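Local atomic coordinates of heterokaryon incompatibility protein s (Podospora anserina, PDB entry 2WVQ), a protein that controls heterokaryon incompatibility in a filamentous fungus, forming the [het-s] prion and reacting with het-S of incompatible cells to trigger a lethal reaction. Residues L56-K64 / V183-E191; C45-R55 / L160-A168. The protein carries 2 engineered substitutions. All coordinates share one frame; numbering follows the deposited sequence.

Interaction 1 (L56-K64 / V183-E191); sequences LSRWGEAVK and VCHKLAEIE
Torsions on both sides bring Arg58 and Glu191 together: the arginine sends CG anti to its own backbone N (chi1 -162°) and then bends at chi3, while Glu191 CG lies beside its backbone N with the chain extended beyond it. The guanidinium grips the carboxylate side-on, one nitrogen to each oxygen. Arg58 NH2 meets Glu191 OE1 at 2.9 Å on its syn side, whereas Arg58 NE reaches Glu191 OE2 at 3.0 Å from above the carboxylate plane; accordingly the two planes are 44° apart. Both hydrogen bonds are close to straight. Ala188 CB lies over one guanidinium face, offset toward its rim, and the aliphatic part of the arginine slides past Leu187, with Arg58 CG 3.7 Å from Leu187 CB. Cys184, Leu187, Ala188 and Glu191 thereby form the hole into which Arg58 fits as a knob. One turn on, Ala62 CB touches Val183 CG1 and Cys184 SG, each at 3.7 Å, where the backbones make their nearest approach, 6.1 Å between Ala62 CA and Val183 CA. The salt bridge extends into a network, since Arg58 NH2 also pairs with Asp212 and Glu191 OE2 with Arg140 of helix 124-140. With axes 9.7 Å apart and inclined at 121°, this is a single knob-into-hole contact, clamped by a salt bridge, where helices 42-62 and 181-191 cross in the globular, largely helical HeLo domain.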
loop_
_atom_site.group_PDB
_atom_site.type_symbol
_atom_site.label_atom_id
_atom_site.label_comp_id
_atom_site.label_asym_id
_atom_site.label_seq_id
_atom_site.Cartn_x
_atom_site.Cartn_y
_atom_site.Cartn_z
ATOM N N LEU A 56 -7.902 -6.202 -15.025
ATOM C CA LEU A 56 -7.353 -4.878 -15.309
ATOM C C LEU A 56 -7.286 -4.682 -16.844
ATOM O O LEU A 56 -7.761 -3.658 -17.396
ATOM C CB LEU A 56 -5.949 -4.703 -14.669
ATOM C CG LEU A 56 -5.141 -3.400 -14.916
ATOM C CD1 LEU A 56 -5.826 -2.171 -14.407
ATOM C CD2 LEU A 56 -3.676 -3.431 -14.372
ATOM N N SER A 57 -6.732 -5.656 -17.540
ATOM C CA SER A 57 -6.719 -5.509 -18.986
ATOM C C SER A 57 -8.127 -5.488 -19.645
ATOM O O SER A 57 -8.296 -4.778 -20.624
ATOM C CB SER A 57 -5.754 -6.467 -19.659
ATOM O OG SER A 57 -6.357 -7.673 -19.995
ATOM N N ARG A 58 -9.096 -6.246 -19.117
ATOM C CA ARG A 58 -10.471 -6.188 -19.574
ATOM C C ARG A 58 -11.008 -4.777 -19.556
ATOM O O ARG A 58 -11.697 -4.390 -20.492
ATOM C CB ARG A 58 -11.422 -7.139 -18.842
ATOM C CG ARG A 58 -12.797 -7.425 -19.594
ATOM C CD ARG A 58 -13.720 -8.279 -18.730
ATOM N NE ARG A 58 -13.006 -9.487 -18.293
ATOM C CZ ARG A 58 -12.804 -9.894 -17.032
ATOM N NH1 ARG A 58 -13.289 -9.222 -16.007
ATOM N NH2 ARG A 58 -12.122 -11.017 -16.811
ATOM N N TRP A 59 -10.696 -4.027 -18.492
ATOM C CA TRP A 59 -11.076 -2.641 -18.378
ATOM C C TRP A 59 -10.542 -1.768 -19.501
ATOM O O TRP A 59 -11.291 -0.937 -20.049
ATOM C CB TRP A 59 -10.672 -2.031 -17.025
ATOM C CG TRP A 59 -11.069 -0.594 -16.949
ATOM C CD1 TRP A 59 -12.276 -0.107 -16.575
ATOM C CD2 TRP A 59 -10.257 0.537 -17.271
ATOM N NE1 TRP A 59 -12.280 1.262 -16.660
ATOM C CE2 TRP A 59 -11.049 1.682 -17.081
ATOM C CE3 TRP A 59 -8.928 0.690 -17.705
ATOM C CZ2 TRP A 59 -10.563 2.978 -17.281
ATOM C CZ3 TRP A 59 -8.439 1.982 -17.896
ATOM C CH2 TRP A 59 -9.261 3.111 -17.699
ATOM N N GLY A 60 -9.257 -1.904 -19.811
ATOM C CA GLY A 60 -8.678 -1.119 -20.901
ATOM C C GLY A 60 -9.353 -1.422 -22.222
ATOM O O GLY A 60 -9.554 -0.511 -23.053
ATOM N N GLU A 61 -9.729 -2.689 -22.423
ATOM C CA GLU A 61 -10.446 -3.085 -23.647
ATOM C C GLU A 61 -11.859 -2.512 -23.697
ATOM O O GLU A 61 -12.324 -2.081 -24.779
ATOM C CB GLU A 61 -10.505 -4.627 -23.756
ATOM C CG GLU A 61 -11.131 -5.195 -25.042
ATOM C CD GLU A 61 -10.253 -5.034 -26.278
ATOM O OE1 GLU A 61 -9.128 -4.508 -26.170
ATOM O OE2 GLU A 61 -10.685 -5.450 -27.375
ATOM N N ALA A 62 -12.542 -2.529 -22.545
ATOM C CA ALA A 62 -13.926 -2.072 -22.415
ATOM C C ALA A 62 -14.078 -0.577 -22.745
ATOM O O ALA A 62 -15.047 -0.128 -23.390
ATOM C CB ALA A 62 -14.410 -2.328 -21.012
ATOM N N VAL A 63 -13.102 0.173 -22.247
ATOM C CA VAL A 63 -12.982 1.610 -22.406
ATOM C C VAL A 63 -12.278 2.041 -23.723
ATOM O O VAL A 63 -12.206 3.224 -24.022
ATOM C CB VAL A 63 -12.238 2.046 -21.109
ATOM C CG1 VAL A 63 -10.759 2.442 -21.328
ATOM C CG2 VAL A 63 -13.084 2.863 -20.227
ATOM N N LYS A 64 -11.749 1.084 -24.502
ATOM C CA LYS A 64 -10.997 1.393 -25.733
ATOM C C LYS A 64 -9.810 2.331 -25.432
ATOM O O LYS A 64 -9.594 3.360 -26.100
ATOM C CB LYS A 64 -11.931 1.981 -26.822
ATOM C CG LYS A 64 -13.120 1.092 -27.099
ATOM C CD LYS A 64 -13.995 1.601 -28.266
ATOM C CE LYS A 64 -14.709 0.425 -28.982
ATOM N NZ LYS A 64 -15.718 -0.268 -28.131
ATOM N N VAL A 183 -20.652 -4.340 -21.267
ATOM C CA VAL A 183 -19.434 -4.570 -22.076
ATOM C C VAL A 183 -18.434 -5.524 -21.383
ATOM O O VAL A 183 -17.902 -6.453 -22.011
ATOM C CB VAL A 183 -18.747 -3.208 -22.451
ATOM C CG1 VAL A 183 -17.367 -3.427 -23.029
ATOM C CG2 VAL A 183 -19.616 -2.397 -23.441
ATOM N N CYS A 184 -18.184 -5.308 -20.092
ATOM C CA CYS A 184 -17.252 -6.189 -19.360
ATOM C C CYS A 184 -17.767 -7.630 -19.235
ATOM O O CYS A 184 -16.995 -8.592 -19.329
ATOM C CB CYS A 184 -16.884 -5.618 -17.990
ATOM S SG CYS A 184 -15.832 -4.166 -18.089
ATOM N N HIS A 185 -19.073 -7.782 -19.058
ATOM C CA HIS A 185 -19.677 -9.111 -19.037
ATOM C C HIS A 185 -19.463 -9.871 -20.348
ATOM O O HIS A 185 -19.010 -11.015 -20.309
ATOM C CB HIS A 185 -21.151 -9.043 -18.642
ATOM C CG HIS A 185 -21.368 -8.805 -17.176
ATOM N ND1 HIS A 185 -20.649 -9.463 -16.198
ATOM C CD2 HIS A 185 -22.238 -7.998 -16.523
ATOM C CE1 HIS A 185 -21.054 -9.058 -15.008
ATOM N NE2 HIS A 185 -22.015 -8.166 -15.178
ATOM N N LYS A 186 -19.765 -9.236 -21.490
ATOM C CA LYS A 186 -19.539 -9.853 -22.830
ATOM C C LYS A 186 -18.081 -10.283 -23.045
ATOM O O LYS A 186 -17.788 -11.369 -23.545
ATOM C CB LYS A 186 -20.014 -8.936 -23.976
ATOM C CG LYS A 186 -21.499 -9.096 -24.285
ATOM C CD LYS A 186 -21.931 -8.393 -25.594
ATOM C CE LYS A 186 -22.280 -9.404 -26.721
ATOM N NZ LYS A 186 -21.177 -10.429 -26.932
ATOM N N LEU A 187 -17.173 -9.410 -22.641
ATOM C CA LEU A 187 -15.760 -9.634 -22.780
ATOM C C LEU A 187 -15.274 -10.858 -21.997
ATOM O O LEU A 187 -14.497 -11.651 -22.529
ATOM C CB LEU A 187 -15.039 -8.367 -22.345
ATOM C CG LEU A 187 -14.365 -7.434 -23.364
ATOM C CD1 LEU A 187 -14.592 -7.676 -24.875
ATOM C CD2 LEU A 187 -14.612 -6.026 -22.968
ATOM N N ALA A 188 -15.762 -11.013 -20.760
ATOM C CA ALA A 188 -15.454 -12.156 -19.890
ATOM C C ALA A 188 -16.077 -13.435 -20.460
ATOM O O ALA A 188 -15.564 -14.530 -20.245
ATOM C CB ALA A 188 -15.973 -11.899 -18.490
ATOM N N GLU A 189 -17.187 -13.292 -21.196
ATOM C CA GLU A 189 -17.848 -14.441 -21.832
ATOM C C GLU A 189 -16.978 -14.940 -22.991
ATOM O O GLU A 189 -16.741 -16.145 -23.125
ATOM C CB GLU A 189 -19.247 -14.073 -22.315
ATOM C CG GLU A 189 -20.295 -13.993 -21.196
ATOM C CD GLU A 189 -21.670 -13.518 -21.682
ATOM O OE1 GLU A 189 -21.876 -13.334 -22.916
ATOM O OE2 GLU A 189 -22.566 -13.337 -20.814
ATOM N N ILE A 190 -16.483 -13.994 -23.795
ATOM C CA ILE A 190 -15.536 -14.275 -24.880
ATOM C C ILE A 190 -14.195 -14.886 -24.380
ATOM O O ILE A 190 -13.621 -15.759 -25.042
ATOM C CB ILE A 190 -15.283 -12.991 -25.734
ATOM C CG1 ILE A 190 -16.572 -12.542 -26.435
ATOM C CG2 ILE A 190 -14.123 -13.206 -26.722
ATOM C CD1 ILE A 190 -16.533 -11.114 -26.988
ATOM N N GLU A 191 -13.705 -14.434 -23.224
ATOM C CA GLU A 191 -12.447 -14.951 -22.664
ATOM C C GLU A 191 -12.567 -16.430 -22.345
ATOM O O GLU A 191 -11.623 -17.214 -22.520
ATOM C CB GLU A 191 -12.078 -14.207 -21.384
ATOM C CG GLU A 191 -11.813 -12.741 -21.587
ATOM C CD GLU A 191 -11.598 -12.007 -20.286
ATOM O OE1 GLU A 191 -11.662 -12.637 -19.203
ATOM O OE2 GLU A 191 -11.355 -10.796 -20.358
#

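Interaction 2 (C45-R55 / L160-A168)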
loop_
_atom_site.group_PDB
_atom_site.type_symbol
_atom_site.label_atom_id
_atom_site.label_comp_id
_atom_site.label_asym_id
_atom_site.label_seq_id
_atom_site.Cartn_x
_atom_site.Cartn_y
_atom_site.Cartn_z
ATOM N N CYS A 45 -2.116 -19.120 -6.080
ATOM C CA CYS A 45 -1.709 -17.716 -5.929
ATOM C C CYS A 45 -1.272 -17.073 -7.268
ATOM O O CYS A 45 -1.537 -15.892 -7.519
ATOM C CB CYS A 45 -0.603 -17.601 -4.869
ATOM S SG CYS A 45 -1.271 -17.831 -3.196
ATOM N N GLN A 46 -0.577 -17.848 -8.100
ATOM C CA GLN A 46 -0.198 -17.398 -9.437
ATOM C C GLN A 46 -1.446 -17.149 -10.303
ATOM O O GLN A 46 -1.543 -16.084 -10.905
ATOM C CB GLN A 46 0.752 -18.387 -10.117
ATOM C CG GLN A 46 1.170 -17.994 -11.549
ATOM C CD GLN A 46 1.934 -16.687 -11.596
ATOM O OE1 GLN A 46 3.038 -16.598 -11.072
ATOM N NE2 GLN A 46 1.341 -15.657 -12.215
ATOM N N LEU A 47 -2.401 -18.079 -10.302
ATOM C CA LEU A 47 -3.677 -17.868 -11.019
ATOM C C LEU A 47 -4.468 -16.633 -10.521
ATOM O O LEU A 47 -5.102 -15.960 -11.332
ATOM C CB LEU A 47 -4.546 -19.143 -11.038
ATOM C CG LEU A 47 -3.990 -20.350 -11.832
ATOM C CD1 LEU A 47 -4.760 -21.615 -11.582
ATOM C CD2 LEU A 47 -3.886 -20.084 -13.333
ATOM N N ARG A 48 -4.454 -16.361 -9.203
ATOM C CA ARG A 48 -5.091 -15.165 -8.618
ATOM C C ARG A 48 -4.468 -13.869 -9.179
ATOM O O ARG A 48 -5.194 -12.919 -9.521
ATOM C CB ARG A 48 -4.973 -15.126 -7.084
ATOM C CG ARG A 48 -5.483 -16.289 -6.313
ATOM C CD ARG A 48 -6.938 -16.123 -5.894
ATOM N NE ARG A 48 -7.163 -15.010 -4.966
ATOM C CZ ARG A 48 -8.373 -14.621 -4.550
ATOM N NH1 ARG A 48 -9.464 -15.256 -4.988
ATOM N NH2 ARG A 48 -8.500 -13.602 -3.701
ATOM N N LEU A 49 -3.137 -13.841 -9.276
ATOM C CA LEU A 49 -2.399 -12.768 -9.964
ATOM C C LEU A 49 -2.740 -12.614 -11.479
ATOM O O LEU A 49 -2.928 -11.486 -11.972
ATOM C CB LEU A 49 -0.893 -12.978 -9.794
ATOM C CG LEU A 49 0.109 -12.028 -9.112
ATOM C CD1 LEU A 49 -0.429 -11.002 -8.062
ATOM C CD2 LEU A 49 1.283 -12.830 -8.555
ATOM N N ASP A 50 -2.800 -13.732 -12.203
ATOM C CA ASP A 50 -3.130 -13.716 -13.643
ATOM C C ASP A 50 -4.552 -13.190 -13.861
ATOM O O ASP A 50 -4.814 -12.510 -14.848
ATOM C CB ASP A 50 -3.014 -15.116 -14.284
ATOM C CG ASP A 50 -1.605 -15.761 -14.135
ATOM O OD1 ASP A 50 -1.547 -17.008 -14.210
ATOM O OD2 ASP A 50 -0.565 -15.067 -13.987
ATOM N N ILE A 51 -5.464 -13.545 -12.959
ATOM C CA ILE A 51 -6.847 -13.069 -12.999
ATOM C C ILE A 51 -6.981 -11.579 -12.719
ATOM O O ILE A 51 -7.766 -10.907 -13.412
ATOM C CB ILE A 51 -7.793 -13.918 -12.125
ATOM C CG1 ILE A 51 -7.974 -15.298 -12.754
ATOM C CG2 ILE A 51 -9.159 -13.254 -11.948
ATOM C CD1 ILE A 51 -8.470 -16.311 -11.756
ATOM N N ALA A 52 -6.237 -11.055 -11.741
ATOM C CA ALA A 52 -6.220 -9.602 -11.479
ATOM C C ALA A 52 -5.683 -8.846 -12.692
ATOM O O ALA A 52 -6.200 -7.752 -13.055
ATOM C CB ALA A 52 -5.400 -9.255 -10.221
ATOM N N LYS A 53 -4.649 -9.410 -13.314
ATOM C CA LYS A 53 -4.087 -8.841 -14.537
ATOM C C LYS A 53 -5.120 -8.917 -15.681
ATOM O O LYS A 53 -5.251 -7.983 -16.459
ATOM C CB LYS A 53 -2.799 -9.561 -14.923
ATOM C CG LYS A 53 -2.129 -9.041 -16.179
ATOM C CD LYS A 53 -1.013 -9.999 -16.674
ATOM C CE LYS A 53 0.063 -9.178 -17.404
ATOM N NZ LYS A 53 1.037 -10.032 -18.105
ATOM N N ALA A 54 -5.848 -10.028 -15.770
ATOM C CA ALA A 54 -6.867 -10.196 -16.842
ATOM C C ALA A 54 -8.006 -9.184 -16.658
ATOM O O ALA A 54 -8.564 -8.655 -17.628
ATOM C CB ALA A 54 -7.437 -11.647 -16.839
ATOM N N ARG A 55 -8.344 -8.913 -15.406
ATOM C CA ARG A 55 -9.471 -8.052 -15.122
ATOM C C ARG A 55 -9.141 -6.574 -15.364
ATOM O O ARG A 55 -10.005 -5.795 -15.870
ATOM C CB ARG A 55 -9.999 -8.292 -13.725
ATOM C CG ARG A 55 -11.352 -7.632 -13.518
ATOM C CD ARG A 55 -11.601 -7.358 -12.087
ATOM N NE ARG A 55 -12.649 -6.371 -11.860
ATOM C CZ ARG A 55 -12.907 -5.845 -10.668
ATOM N NH1 ARG A 55 -12.188 -6.218 -9.601
ATOM N NH2 ARG A 55 -13.861 -4.940 -10.535
ATOM N N LEU A 160 1.329 -10.786 -1.592
ATOM C CA LEU A 160 0.522 -11.230 -2.745
ATOM C C LEU A 160 -0.919 -10.798 -2.563
ATOM O O LEU A 160 -1.519 -10.229 -3.471
ATOM C CB LEU A 160 0.589 -12.755 -2.883
ATOM C CG LEU A 160 -0.130 -13.636 -3.942
ATOM C CD1 LEU A 160 -1.635 -13.542 -3.992
ATOM C CD2 LEU A 160 0.469 -13.476 -5.309
ATOM N N GLU A 161 -1.465 -11.077 -1.380
ATOM C CA GLU A 161 -2.821 -10.646 -1.025
ATOM C C GLU A 161 -2.981 -9.141 -1.142
ATOM O O GLU A 161 -3.984 -8.674 -1.692
ATOM C CB GLU A 161 -3.214 -11.098 0.387
ATOM C CG GLU A 161 -3.437 -12.608 0.543
ATOM C CD GLU A 161 -4.413 -13.214 -0.479
ATOM O OE1 GLU A 161 -4.288 -14.436 -0.747
ATOM O OE2 GLU A 161 -5.295 -12.493 -1.015
ATOM N N LYS A 162 -1.997 -8.386 -0.648
ATOM C CA LYS A 162 -2.021 -6.922 -0.774
ATOM C C LYS A 162 -2.132 -6.478 -2.233
ATOM O O LYS A 162 -2.907 -5.599 -2.515
ATOM C CB LYS A 162 -0.815 -6.281 -0.103
ATOM C CG LYS A 162 -0.867 -4.767 -0.015
ATOM C CD LYS A 162 -0.260 -4.305 1.347
ATOM C CE LYS A 162 1.207 -3.878 1.219
ATOM N NZ LYS A 162 2.083 -4.240 2.410
ATOM N N ILE A 163 -1.359 -7.076 -3.137
ATOM C CA ILE A 163 -1.469 -6.761 -4.573
ATOM C C ILE A 163 -2.832 -7.154 -5.147
ATOM O O ILE A 163 -3.475 -6.349 -5.813
ATOM C CB ILE A 163 -0.353 -7.418 -5.430
ATOM C CG1 ILE A 163 1.009 -6.814 -5.068
ATOM C CG2 ILE A 163 -0.690 -7.281 -6.979
ATOM C CD1 ILE A 163 2.116 -7.260 -5.931
ATOM N N VAL A 164 -3.239 -8.398 -4.909
ATOM C CA VAL A 164 -4.442 -8.935 -5.513
ATOM C C VAL A 164 -5.670 -8.153 -5.067
ATOM O O VAL A 164 -6.462 -7.708 -5.924
ATOM C CB VAL A 164 -4.588 -10.473 -5.254
ATOM C CG1 VAL A 164 -6.003 -10.908 -5.427
ATOM C CG2 VAL A 164 -3.644 -11.265 -6.203
ATOM N N ASP A 165 -5.795 -7.957 -3.752
ATOM C CA ASP A 165 -6.893 -7.245 -3.117
ATOM C C ASP A 165 -6.976 -5.767 -3.484
ATOM O O ASP A 165 -8.056 -5.259 -3.787
ATOM C CB ASP A 165 -6.839 -7.378 -1.572
ATOM C CG ASP A 165 -7.052 -8.825 -1.078
ATOM O OD1 ASP A 165 -6.927 -9.063 0.153
ATOM O OD2 ASP A 165 -7.336 -9.728 -1.910
ATOM N N GLN A 166 -5.849 -5.066 -3.437
ATOM C CA GLN A 166 -5.824 -3.666 -3.855
ATOM C C GLN A 166 -6.059 -3.478 -5.365
ATOM O O GLN A 166 -6.725 -2.520 -5.758
ATOM C CB GLN A 166 -4.531 -2.995 -3.415
ATOM C CG GLN A 166 -4.415 -2.857 -1.896
ATOM C CD GLN A 166 -3.801 -1.539 -1.477
ATOM O OE1 GLN A 166 -2.892 -1.508 -0.637
ATOM N NE2 GLN A 166 -4.318 -0.426 -2.029
ATOM N N VAL A 167 -5.531 -4.372 -6.205
ATOM C CA VAL A 167 -5.805 -4.274 -7.672
ATOM C C VAL A 167 -7.296 -4.459 -7.966
ATOM O O VAL A 167 -7.839 -3.707 -8.772
ATOM C CB VAL A 167 -4.849 -5.126 -8.595
ATOM C CG1 VAL A 167 -5.305 -5.133 -10.089
ATOM C CG2 VAL A 167 -3.378 -4.584 -8.538
ATOM N N ALA A 168 -7.953 -5.399 -7.285
ATOM C CA ALA A 168 -9.393 -5.659 -7.434
ATOM C C ALA A 168 -10.202 -4.429 -7.061
ATOM O O ALA A 168 -11.101 -4.025 -7.809
ATOM C CB ALA A 168 -9.848 -6.886 -6.589
HETATM O O HOH W 1 -5.133 -14.157 -3.456
#
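Leu49 and Leu160 meet near the N-terminal end of the paired segments, with Leu49 CD2 3.4 Å from Leu160 CD2, tighter than usual for two carbons. Val164 closes the cluster by placing CG2 3.7 Å from Leu49 CD1, and Ile163 CG2 reaches the same methyl. Further along, Ala52 CB packs on Val167 CG1. The helix axes, 9.7 Å apart, run roughly parallel, at 26° to each other, and apolar contacts follow one another over about two turns.

Polar groups lie to one side and at the end of this seam. Arg48 bends at chi2 (-92°) and chi3, and its side chain crosses that of Val164 at about a right angle. Its NE donates to water 1 at 2.7 Å, and the water passes a weak hydrogen bond to Glu161 OE1 at 2.9 Å. Two carboxylates stand farther off: Arg48 NH2 is 4.3 Å from Glu161 OE2, and Asp165 OD2 is similarly distant near the guanidinium plane. Arg48 NH1 is satisfied elsewhere, by the carbonyl of Gly209.

Arg55 extends from CG to NE and gives a weak, strongly bent bond (122°) from NH1 to Ala168 O at 3.0 Å. Its firmer partners are Asp172, which takes NH2, and Glu175, which takes NE, both farther along helix 157-176. On the side of helix 42-62 turned from the partner, Gln46 NE2 donates to Asp50 OD2 at 2.7 Å from above the carboxylate plane, while His130 binds Asp50 OD1. The chemistry thus implies a contact held mainly by aliphatic packing: Arg48 joins it through water and longer-range charge attraction, and Arg55 is anchored chiefly by acids beyond the paired segments.

Interactions 1 and 2 use consecutive parts of one helix, 42-62, and their centres lie about 16 Å apart. Residues 45-55 meet helix 157-176 and residues 56-64 meet helix 181-191, the next helix in the chain, so the long helix is gripped by two successive elements; apart from adjoining in sequence, the two contacts do not touch. Their burial differs: 10 of 12 touching residues are buried in interaction 2, but 3 of 8 in interaction 1. The contact centres lie about 5 Å and about 13 Å, respectively, from the centre of the chain. The axis angles differ as well, 26° against 121°. Asp212 lies near both: it pairs with Arg58 and touches the side chain of Arg55.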